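Local coordinates for protein CAIP (Helicobacter cinaedi, PDB 5LBH) that probably oxidises and stores iron as a dodecameric Dps-like mini-ferritin, and promotes the differentiation of macrophages into foam cells in atherosclerotic inflammation, at residues 7-21 with 99-113. Sequence-based numbering, arbitrary orientation.
Sequences LLKQIQADASVFYVK and DYEYFLKLFTELSAQ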
ATOM      1  N   LEU A   7      11.823 -36.060 -17.835  1.00 33.40           N
ATOM      2  CA  LEU A   7      11.679 -35.868 -16.392  1.00 33.91           C
ATOM      3  C   LEU A   7      10.718 -34.726 -16.083  1.00 32.52           C
ATOM      4  O   LEU A   7       9.935 -34.811 -15.131  1.00 30.15           O
ATOM      5  CB  LEU A   7      13.049 -35.641 -15.751  1.00 30.72           C
ATOM      6  CG  LEU A   7      13.791 -36.912 -15.329  1.00 34.54           C
ATOM      7  CD1 LEU A   7      15.227 -36.610 -14.974  1.00 29.95           C
ATOM      8  CD2 LEU A   7      13.099 -37.528 -14.113  1.00 32.46           C
ATOM      9  N   LEU A   8      10.771 -33.650 -16.874  1.00 33.25           N
ATOM     10  CA  LEU A   8       9.855 -32.532 -16.688  1.00 30.98           C
ATOM     11  C   LEU A   8       8.388 -32.946 -16.837  1.00 32.56           C
ATOM     12  O   LEU A   8       7.546 -32.525 -16.036  1.00 30.16           O
ATOM     13  CB  LEU A   8      10.192 -31.412 -17.667  1.00 31.79           C
ATOM     14  CG  LEU A   8      11.430 -30.541 -17.444  1.00 34.79           C
ATOM     15  CD1 LEU A   8      11.663 -29.703 -18.702  1.00 33.16           C
ATOM     16  CD2 LEU A   8      11.337 -29.660 -16.190  1.00 25.12           C
ATOM     17  N   LYS A   9       8.041 -33.739 -17.871  1.00 31.96           N
ATOM     18  CA  LYS A   9       6.624 -34.101 -18.016  1.00 35.01           C
ATOM     19  C   LYS A   9       6.198 -35.113 -16.971  1.00 33.71           C
ATOM     20  O   LYS A   9       5.021 -35.162 -16.601  1.00 32.84           O
ATOM     21  CB  LYS A   9       6.256 -34.617 -19.408  1.00 33.21           C
ATOM     22  CG  LYS A   9       7.096 -34.197 -20.548  1.00 36.75           C
ATOM     23  CD  LYS A   9       6.364 -34.453 -21.851  1.00 33.69           C
ATOM     24  CE  LYS A   9       5.700 -35.818 -21.841  1.00 46.21           C
ATOM     25  NZ  LYS A   9       4.805 -35.981 -23.027  1.00 55.96           N
ATOM     26  N   GLN A  10       7.130 -35.925 -16.484  1.00 34.26           N
ATOM     27  CA  GLN A  10       6.812 -36.783 -15.353  1.00 31.49           C
ATOM     28  C   GLN A  10       6.472 -35.933 -14.124  1.00 32.44           C
ATOM     29  O   GLN A  10       5.452 -36.156 -13.457  1.00 32.98           O
ATOM     30  CB  GLN A  10       7.983 -37.741 -15.094  1.00 28.60           C
ATOM     31  CG  GLN A  10       7.762 -38.692 -13.930  1.00 31.62           C
ATOM     32  CD  GLN A  10       6.685 -39.713 -14.218  1.00 33.53           C
ATOM     33  OE1 GLN A  10       6.644 -40.303 -15.294  1.00 41.89           O
ATOM     34  NE2 GLN A  10       5.792 -39.903 -13.274  1.00 29.80           N
ATOM     35  N   ILE A  11       7.294 -34.915 -13.840  1.00 29.63           N
ATOM     36  CA  ILE A  11       6.976 -33.971 -12.766  1.00 32.03           C
ATOM     37  C   ILE A  11       5.601 -33.337 -13.001  1.00 32.06           C
ATOM     38  O   ILE A  11       4.803 -33.169 -12.072  1.00 29.02           O
ATOM     39  CB  ILE A  11       8.073 -32.891 -12.674  1.00 31.24           C
ATOM     40  CG1 ILE A  11       9.449 -33.509 -12.358  1.00 32.74           C
ATOM     41  CG2 ILE A  11       7.682 -31.835 -11.654  1.00 29.86           C
ATOM     42  CD1 ILE A  11      10.389 -32.633 -11.671  1.00 24.45           C
ATOM     43  N   GLN A  12       5.312 -32.971 -14.253  1.00 30.47           N
ATOM     44  CA  GLN A  12       4.032 -32.364 -14.586  1.00 31.13           C
ATOM     45  C   GLN A  12       2.870 -33.284 -14.216  1.00 37.63           C
ATOM     46  O   GLN A  12       1.920 -32.864 -13.543  1.00 32.96           O
ATOM     47  CB  GLN A  12       4.000 -32.017 -16.075  1.00 28.34           C
ATOM     48  CG  GLN A  12       2.784 -31.213 -16.484  1.00 31.94           C
ATOM     49  CD  GLN A  12       2.514 -31.244 -17.974  1.00 33.38           C
ATOM     50  OE1 GLN A  12       3.262 -31.840 -18.739  1.00 35.73           O
ATOM     51  NE2 GLN A  12       1.432 -30.603 -18.392  1.00 34.71           N
ATOM     52  N   ALA A  13       2.939 -34.552 -14.640  1.00 37.01           N
ATOM     53  CA  ALA A  13       1.834 -35.473 -14.395  1.00 40.20           C
ATOM     54  C   ALA A  13       1.642 -35.731 -12.904  1.00 39.36           C
ATOM     55  O   ALA A  13       0.506 -35.764 -12.412  1.00 36.83           O
ATOM     56  CB  ALA A  13       2.060 -36.781 -15.152  1.00 33.90           C
ATOM     57  N   ASP A  14       2.735 -35.934 -12.169  1.00 33.88           N
ATOM     58  CA  ASP A  14       2.593 -36.165 -10.740  1.00 31.99           C
ATOM     59  C   ASP A  14       2.126 -34.907 -10.017  1.00 34.72           C
ATOM     60  O   ASP A  14       1.415 -35.015  -9.006  1.00 33.35           O
ATOM     61  CB  ASP A  14       3.904 -36.688 -10.153  1.00 34.32           C
ATOM     62  CG  ASP A  14       4.260 -38.088 -10.659  1.00 36.96           C
ATOM     63  OD1 ASP A  14       3.397 -39.009 -10.673  1.00 37.53           O
ATOM     64  OD2 ASP A  14       5.428 -38.262 -11.053  1.00 35.93           O
ATOM     65  N   ALA A  15       2.521 -33.712 -10.500  1.00 31.10           N
ATOM     66  CA  ALA A  15       2.017 -32.476  -9.893  1.00 30.20           C
ATOM     67  C   ALA A  15       0.502 -32.378 -10.027  1.00 32.24           C
ATOM     68  O   ALA A  15      -0.185 -31.988  -9.075  1.00 30.95           O
ATOM     69  CB  ALA A  15       2.674 -31.235 -10.497  1.00 25.62           C
ATOM     70  N   SER A  16      -0.042 -32.716 -11.201  1.00 31.31           N
ATOM     71  CA  SER A  16      -1.488 -32.572 -11.365  1.00 36.78           C
ATOM     72  C   SER A  16      -2.247 -33.560 -10.488  1.00 33.73           C
ATOM     73  O   SER A  16      -3.318 -33.228  -9.979  1.00 37.56           O
ATOM     74  CB  SER A  16      -1.912 -32.709 -12.838  1.00 32.50           C
ATOM     75  OG  SER A  16      -1.784 -34.023 -13.337  1.00 44.57           O
ATOM     76  N   VAL A  17      -1.707 -34.762 -10.284  1.00 36.02           N
ATOM     77  CA  VAL A  17      -2.363 -35.718  -9.393  1.00 33.00           C
ATOM     78  C   VAL A  17      -2.230 -35.278  -7.940  1.00 32.34           C
ATOM     79  O   VAL A  17      -3.192 -35.332  -7.174  1.00 30.88           O
ATOM     80  CB  VAL A  17      -1.805 -37.132  -9.629  1.00 38.78           C
ATOM     81  CG1 VAL A  17      -2.320 -38.111  -8.571  1.00 37.38           C
ATOM     82  CG2 VAL A  17      -2.179 -37.602 -11.048  1.00 32.73           C
ATOM     83  N   PHE A  18      -1.040 -34.816  -7.544  1.00 38.40           N
ATOM     84  CA  PHE A  18      -0.838 -34.342  -6.177  1.00 32.20           C
ATOM     85  C   PHE A  18      -1.713 -33.128  -5.894  1.00 35.68           C
ATOM     86  O   PHE A  18      -2.262 -32.981  -4.788  1.00 31.43           O
ATOM     87  CB  PHE A  18       0.637 -34.000  -5.969  1.00 26.17           C
ATOM     88  CG  PHE A  18       1.008 -33.767  -4.540  1.00 30.16           C
ATOM     89  CD1 PHE A  18       1.478 -32.531  -4.114  1.00 30.83           C
ATOM     90  CD2 PHE A  18       0.895 -34.794  -3.609  1.00 31.16           C
ATOM     91  CE1 PHE A  18       1.822 -32.324  -2.779  1.00 27.31           C
ATOM     92  CE2 PHE A  18       1.235 -34.588  -2.276  1.00 31.38           C
ATOM     93  CZ  PHE A  18       1.700 -33.354  -1.858  1.00 24.39           C
ATOM     94  N   TYR A  19      -1.872 -32.262  -6.900  1.00 28.99           N
ATOM     95  CA  TYR A  19      -2.731 -31.095  -6.764  1.00 28.26           C
ATOM     96  C   TYR A  19      -4.131 -31.487  -6.297  1.00 31.93           C
ATOM     97  O   TYR A  19      -4.682 -30.882  -5.366  1.00 34.12           O
ATOM     98  CB  TYR A  19      -2.768 -30.362  -8.105  1.00 26.80           C
ATOM     99  CG  TYR A  19      -3.689 -29.181  -8.183  1.00 28.30           C
ATOM    100  CD1 TYR A  19      -4.888 -29.267  -8.876  1.00 25.19           C
ATOM    101  CD2 TYR A  19      -3.341 -27.953  -7.608  1.00 32.57           C
ATOM    102  CE1 TYR A  19      -5.723 -28.198  -8.973  1.00 31.59           C
ATOM    103  CE2 TYR A  19      -4.188 -26.858  -7.699  1.00 30.26           C
ATOM    104  CZ  TYR A  19      -5.379 -26.994  -8.380  1.00 34.16           C
ATOM    105  OH  TYR A  19      -6.241 -25.937  -8.496  1.00 31.61           O
ATOM    106  N   VAL A  20      -4.710 -32.523  -6.909  1.00 30.44           N
ATOM    107  CA  VAL A  20      -6.057 -32.939  -6.534  1.00 34.49           C
ATOM    108  C   VAL A  20      -6.041 -33.695  -5.209  1.00 31.95           C
ATOM    109  O   VAL A  20      -6.925 -33.500  -4.369  1.00 28.36           O
ATOM    110  CB  VAL A  20      -6.708 -33.764  -7.664  1.00 35.69           C
ATOM    111  CG1 VAL A  20      -7.987 -34.403  -7.182  1.00 28.97           C
ATOM    112  CG2 VAL A  20      -7.027 -32.868  -8.855  1.00 33.03           C
ATOM    113  N   LYS A  21      -5.043 -34.552  -4.989  1.00 27.24           N
ATOM    114  CA  LYS A  21      -4.958 -35.247  -3.710  1.00 30.20           C
ATOM    115  C   LYS A  21      -4.919 -34.266  -2.536  1.00 32.89           C
ATOM    116  O   LYS A  21      -5.540 -34.505  -1.489  1.00 32.27           O
ATOM    117  CB  LYS A  21      -3.725 -36.139  -3.659  1.00 29.60           C
ATOM    118  CG  LYS A  21      -3.640 -36.896  -2.364  1.00 31.01           C
ATOM    119  CD  LYS A  21      -2.354 -37.661  -2.218  1.00 35.79           C
ATOM    120  CE  LYS A  21      -2.259 -38.877  -3.088  1.00 37.30           C
ATOM    121  NZ  LYS A  21      -0.980 -39.635  -2.783  1.00 35.75           N
ATOM    122  N   ASP A  99       5.128 -38.244  -0.299  1.00 33.59           N
ATOM    123  CA  ASP A  99       5.144 -37.719  -1.661  1.00 36.10           C
ATOM    124  C   ASP A  99       6.254 -36.696  -1.870  1.00 33.50           C
ATOM    125  O   ASP A  99       6.796 -36.607  -2.977  1.00 30.81           O
ATOM    126  CB  ASP A  99       3.782 -37.128  -2.037  1.00 37.02           C
ATOM    127  CG  ASP A  99       2.751 -38.208  -2.374  1.00 36.24           C
ATOM    128  OD1 ASP A  99       3.148 -39.370  -2.567  1.00 37.83           O
ATOM    129  OD2 ASP A  99       1.551 -37.894  -2.475  1.00 39.41           O
ATOM    130  N   TYR A 100       6.599 -35.920  -0.836  1.00 30.61           N
ATOM    131  CA  TYR A 100       7.705 -34.966  -0.942  1.00 30.72           C
ATOM    132  C   TYR A 100       9.036 -35.671  -1.190  1.00 34.57           C
ATOM    133  O   TYR A 100       9.899 -35.151  -1.904  1.00 31.42           O
ATOM    134  CB  TYR A 100       7.812 -34.119   0.323  1.00 32.36           C
ATOM    135  CG  TYR A 100       6.937 -32.916   0.337  1.00 27.33           C
ATOM    136  CD1 TYR A 100       5.998 -32.707  -0.658  1.00 30.49           C
ATOM    137  CD2 TYR A 100       7.090 -31.957   1.306  1.00 26.22           C
ATOM    138  CE1 TYR A 100       5.202 -31.587  -0.657  1.00 31.71           C
ATOM    139  CE2 TYR A 100       6.302 -30.833   1.318  1.00 33.99           C
ATOM    140  CZ  TYR A 100       5.363 -30.652   0.337  1.00 35.46           C
ATOM    141  OH  TYR A 100       4.574 -29.528   0.362  1.00 41.41           O
ATOM    142  N   GLU A 101       9.240 -36.833  -0.556  1.00 34.84           N
ATOM    143  CA  GLU A 101      10.458 -37.600  -0.783  1.00 36.90           C
ATOM    144  C   GLU A 101      10.513 -38.080  -2.221  1.00 38.59           C
ATOM    145  O   GLU A 101      11.594 -38.182  -2.815  1.00 41.47           O
ATOM    146  CB  GLU A 101      10.488 -38.835   0.117  1.00 35.20           C
ATOM    147  CG  GLU A 101      10.084 -38.580   1.525  1.00 40.29           C
ATOM    148  CD  GLU A 101      11.241 -38.507   2.443  1.00 48.97           C
ATOM    149  OE1 GLU A 101      12.262 -37.926   2.015  1.00 49.25           O
ATOM    150  OE2 GLU A 101      11.106 -38.988   3.596  1.00 49.84           O
ATOM    151  N   TYR A 102       9.350 -38.384  -2.787  1.00 34.28           N
ATOM    152  CA  TYR A 102       9.281 -38.765  -4.183  1.00 34.56           C
ATOM    153  C   TYR A 102       9.634 -37.590  -5.086  1.00 31.17           C
ATOM    154  O   TYR A 102      10.478 -37.714  -5.976  1.00 33.78           O
ATOM    155  CB  TYR A 102       7.888 -39.294  -4.481  1.00 32.32           C
ATOM    156  CG  TYR A 102       7.628 -39.515  -5.937  1.00 36.34           C
ATOM    157  CD1 TYR A 102       6.818 -38.632  -6.652  1.00 37.83           C
ATOM    158  CD2 TYR A 102       8.202 -40.582  -6.609  1.00 31.26           C
ATOM    159  CE1 TYR A 102       6.566 -38.829  -7.992  1.00 38.35           C
ATOM    160  CE2 TYR A 102       7.962 -40.783  -7.939  1.00 32.79           C
ATOM    161  CZ  TYR A 102       7.144 -39.905  -8.633  1.00 37.16           C
ATOM    162  OH  TYR A 102       6.902 -40.100  -9.981  1.00 40.64           O
ATOM    163  N   PHE A 103       9.029 -36.427  -4.847  1.00 31.75           N
ATOM    164  CA  PHE A 103       9.364 -35.247  -5.641  1.00 31.25           C
ATOM    165  C   PHE A 103      10.827 -34.861  -5.464  1.00 31.48           C
ATOM    166  O   PHE A 103      11.467 -34.400  -6.415  1.00 31.53           O
ATOM    167  CB  PHE A 103       8.445 -34.078  -5.275  1.00 25.68           C
ATOM    168  CG  PHE A 103       7.086 -34.119  -5.946  1.00 24.83           C
ATOM    169  CD1 PHE A 103       6.945 -33.846  -7.301  1.00 28.17           C
ATOM    170  CD2 PHE A 103       5.938 -34.418  -5.211  1.00 25.92           C
ATOM    171  CE1 PHE A 103       5.675 -33.847  -7.913  1.00 22.61           C
ATOM    172  CE2 PHE A 103       4.685 -34.434  -5.803  1.00 22.32           C
ATOM    173  CZ  PHE A 103       4.551 -34.161  -7.157  1.00 24.94           C
ATOM    174  N   LEU A 104      11.386 -35.053  -4.268  1.00 31.05           N
ATOM    175  CA  LEU A 104      12.797 -34.728  -4.079  1.00 31.33           C
ATOM    176  C   LEU A 104      13.683 -35.555  -5.015  1.00 35.36           C
ATOM    177  O   LEU A 104      14.542 -35.000  -5.714  1.00 34.64           O
ATOM    178  CB  LEU A 104      13.197 -34.919  -2.618  1.00 28.01           C
ATOM    179  CG  LEU A 104      14.683 -34.777  -2.303  1.00 29.86           C
ATOM    180  CD1 LEU A 104      15.167 -33.334  -2.415  1.00 30.16           C
ATOM    181  CD2 LEU A 104      14.934 -35.287  -0.905  1.00 27.76           C
ATOM    182  N   LYS A 105      13.464 -36.884  -5.072  1.00 34.19           N
ATOM    183  CA  LYS A 105      14.206 -37.723  -6.021  1.00 30.95           C
ATOM    184  C   LYS A 105      14.044 -37.213  -7.447  1.00 31.58           C
ATOM    185  O   LYS A 105      15.027 -37.045  -8.176  1.00 28.73           O
ATOM    186  CB  LYS A 105      13.747 -39.177  -5.945  1.00 39.14           C
ATOM    187  CG  LYS A 105      14.335 -40.011  -4.825  1.00 44.95           C
ATOM    188  CD  LYS A 105      14.003 -41.486  -5.053  1.00 53.75           C
ATOM    189  CE  LYS A 105      12.502 -41.792  -4.885  1.00 57.27           C
ATOM    190  NZ  LYS A 105      12.111 -42.017  -3.456  1.00 52.60           N
ATOM    191  N   LEU A 106      12.803 -36.919  -7.841  1.00 33.81           N
ATOM    192  CA  LEU A 106      12.510 -36.483  -9.202  1.00 31.95           C
ATOM    193  C   LEU A 106      13.263 -35.197  -9.558  1.00 34.98           C
ATOM    194  O   LEU A 106      13.924 -35.119 -10.603  1.00 36.27           O
ATOM    195  CB  LEU A 106      11.011 -36.274  -9.331  1.00 26.40           C
ATOM    196  CG  LEU A 106      10.275 -36.804 -10.538  1.00 32.13           C
ATOM    197  CD1 LEU A 106      10.711 -38.243 -10.752  1.00 25.38           C
ATOM    198  CD2 LEU A 106       8.774 -36.700 -10.275  1.00 31.16           C
ATOM    199  N   PHE A 107      13.220 -34.195  -8.675  1.00 30.72           N
ATOM    200  CA  PHE A 107      13.908 -32.943  -8.969  1.00 31.55           C
ATOM    201  C   PHE A 107      15.416 -33.103  -8.896  1.00 33.99           C
ATOM    202  O   PHE A 107      16.143 -32.462  -9.668  1.00 34.63           O
ATOM    203  CB  PHE A 107      13.457 -31.846  -8.014  1.00 28.47           C
ATOM    204  CG  PHE A 107      12.181 -31.207  -8.421  1.00 30.95           C
ATOM    205  CD1 PHE A 107      12.142 -30.348  -9.522  1.00 30.09           C
ATOM    206  CD2 PHE A 107      11.006 -31.479  -7.734  1.00 23.54           C
ATOM    207  CE1 PHE A 107      10.957 -29.748  -9.906  1.00 25.59           C
ATOM    208  CE2 PHE A 107       9.817 -30.883  -8.121  1.00 24.46           C
ATOM    209  CZ  PHE A 107       9.796 -30.019  -9.207  1.00 23.72           C
ATOM    210  N   THR A 108      15.901 -33.968  -8.006  1.00 31.30           N
ATOM    211  CA  THR A 108      17.332 -34.239  -7.961  1.00 30.79           C
ATOM    212  C   THR A 108      17.817 -34.844  -9.268  1.00 31.39           C
ATOM    213  O   THR A 108      18.821 -34.402  -9.832  1.00 32.27           O
ATOM    214  CB  THR A 108      17.655 -35.164  -6.791  1.00 32.06           C
ATOM    215  OG1 THR A 108      17.131 -34.597  -5.583  1.00 38.88           O
ATOM    216  CG2 THR A 108      19.148 -35.390  -6.681  1.00 20.02           C
ATOM    217  N   GLU A 109      17.107 -35.847  -9.779  1.00 32.92           N
ATOM    218  CA  GLU A 109      17.570 -36.463 -11.008  1.00 34.93           C
ATOM    219  C   GLU A 109      17.432 -35.506 -12.189  1.00 35.47           C
ATOM    220  O   GLU A 109      18.285 -35.499 -13.078  1.00 34.41           O
ATOM    221  CB  GLU A 109      16.835 -37.782 -11.238  1.00 35.04           C
ATOM    222  CG  GLU A 109      17.343 -38.553 -12.461  1.00 45.61           C
ATOM    223  CD  GLU A 109      18.876 -38.826 -12.425  1.00 55.27           C
ATOM    224  OE1 GLU A 109      19.447 -38.937 -11.305  1.00 54.05           O
ATOM    225  OE2 GLU A 109      19.488 -38.914 -13.521  1.00 50.69           O
ATOM    226  N   LEU A 110      16.410 -34.651 -12.183  1.00 35.28           N
ATOM    227  CA  LEU A 110      16.309 -33.604 -13.197  1.00 33.66           C
ATOM    228  C   LEU A 110      17.524 -32.686 -13.182  1.00 33.85           C
ATOM    229  O   LEU A 110      18.037 -32.307 -14.240  1.00 34.89           O
ATOM    230  CB  LEU A 110      15.034 -32.785 -12.977  1.00 34.52           C
ATOM    231  CG  LEU A 110      14.830 -31.519 -13.824  1.00 35.57           C
ATOM    232  CD1 LEU A 110      14.802 -31.821 -15.303  1.00 30.22           C
ATOM    233  CD2 LEU A 110      13.572 -30.771 -13.404  1.00 32.74           C
ATOM    234  N   SER A 111      17.984 -32.295 -11.997  1.00 33.84           N
ATOM    235  CA  SER A 111      19.140 -31.403 -11.920  1.00 39.10           C
ATOM    236  C   SER A 111      20.404 -32.079 -12.469  1.00 36.47           C
ATOM    237  O   SER A 111      21.163 -31.479 -13.240  1.00 35.19           O
ATOM    238  CB  SER A 111      19.330 -30.934 -10.474  1.00 33.92           C
ATOM    239  OG  SER A 111      20.394 -30.010 -10.379  1.00 37.09           O
ATOM    240  N   ALA A 112      20.641 -33.332 -12.079  1.00 32.26           N
ATOM    241  CA  ALA A 112      21.810 -34.060 -12.563  1.00 36.91           C
ATOM    242  C   ALA A 112      21.776 -34.230 -14.075  1.00 34.60           C
ATOM    243  O   ALA A 112      22.790 -34.030 -14.752  1.00 35.71           O
ATOM    244  CB  ALA A 112      21.895 -35.430 -11.899  1.00 28.22           C
ATOM    245  N   GLN A 113      20.617 -34.591 -14.622  1.00 30.63           N
ATOM    246  CA  GLN A 113      20.521 -34.820 -16.057  1.00 30.94           C
ATOM    247  C   GLN A 113      20.680 -33.514 -16.816  1.00 35.33           C
ATOM    248  O   GLN A 113      21.385 -33.458 -17.831  1.00 39.94           O
ATOM    249  CB  GLN A 113      19.172 -35.449 -16.405  1.00 27.74           C
ATOM    250  CG  GLN A 113      19.052 -36.917 -16.050  1.00 35.81           C
ATOM    251  CD  GLN A 113      19.934 -37.811 -16.905  1.00 41.24           C
ATOM    252  OE1 GLN A 113      20.390 -37.416 -17.989  1.00 34.25           O
ATOM    253  NE2 GLN A 113      20.192 -39.022 -16.412  1.00 36.38           N
TER
HETATM  254  O   HOH W   1       1.163 -41.546  -3.515  1.00 43.08           O
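Phe103 drives the rim of its ring into a hollow on segment 7-21 lined by Ile11, Asp14, Ala15 and Phe18, a knob into a hole. The small Ala15 lets the ring come close to the backbone, and the edge of Phe103 meets the face of Phe18 in a T-shaped pair, centroids 5.6 Å apart and planes at 65°. Phe18, its CG anti to the backbone N (chi1 -168°), turns its own edge to Asp99, whose OD2 would suit the slightly positive rim of an aromatic ring. Further along, the CD1 methyl of Ile11 sits over one face of the Phe107 ring, 3.5 Å from its centroid in a CH-pi contact; the branched side chain suits the place because CG1 also packs on Leu106. Leu7 in turn fits among Leu106, Glu109, Leu110 and Gln113.

The two helices, 4-28 and 89-116, run antiparallel here, the axes of the two segments 10.1 Å apart at closest approach and at 160° to each other. They belong to the four-helix bundle of the ferritin-like fold, in which helices 34-61 and 120-144 complete the core: Phe48 meets both Phe18 and Phe103, and Val130 lies against Phe107.

Polar bonds run along one side of this apolar seam. Tyr102 OH donates to Asp14 OD2 (2.6 Å) from above the carboxylate plane, and Gln10 NE2 reaches the same oxygen from the opposite face at 2.8 Å. The other oxygen, OD1, accepts from the backbone N of Lys78 and Ile79, so the buried carboxylate is held at both oxygens and ties the loop after helix 70-76 to the bundle. Nearer the C-terminal end of segment 7-21, the long chain of Lys21 carries NZ to the syn lone pair of Asp99 OD2, a 3.1 Å salt bridge; a water also links Asp99 OD1 to NZ, weakly on the lysine side.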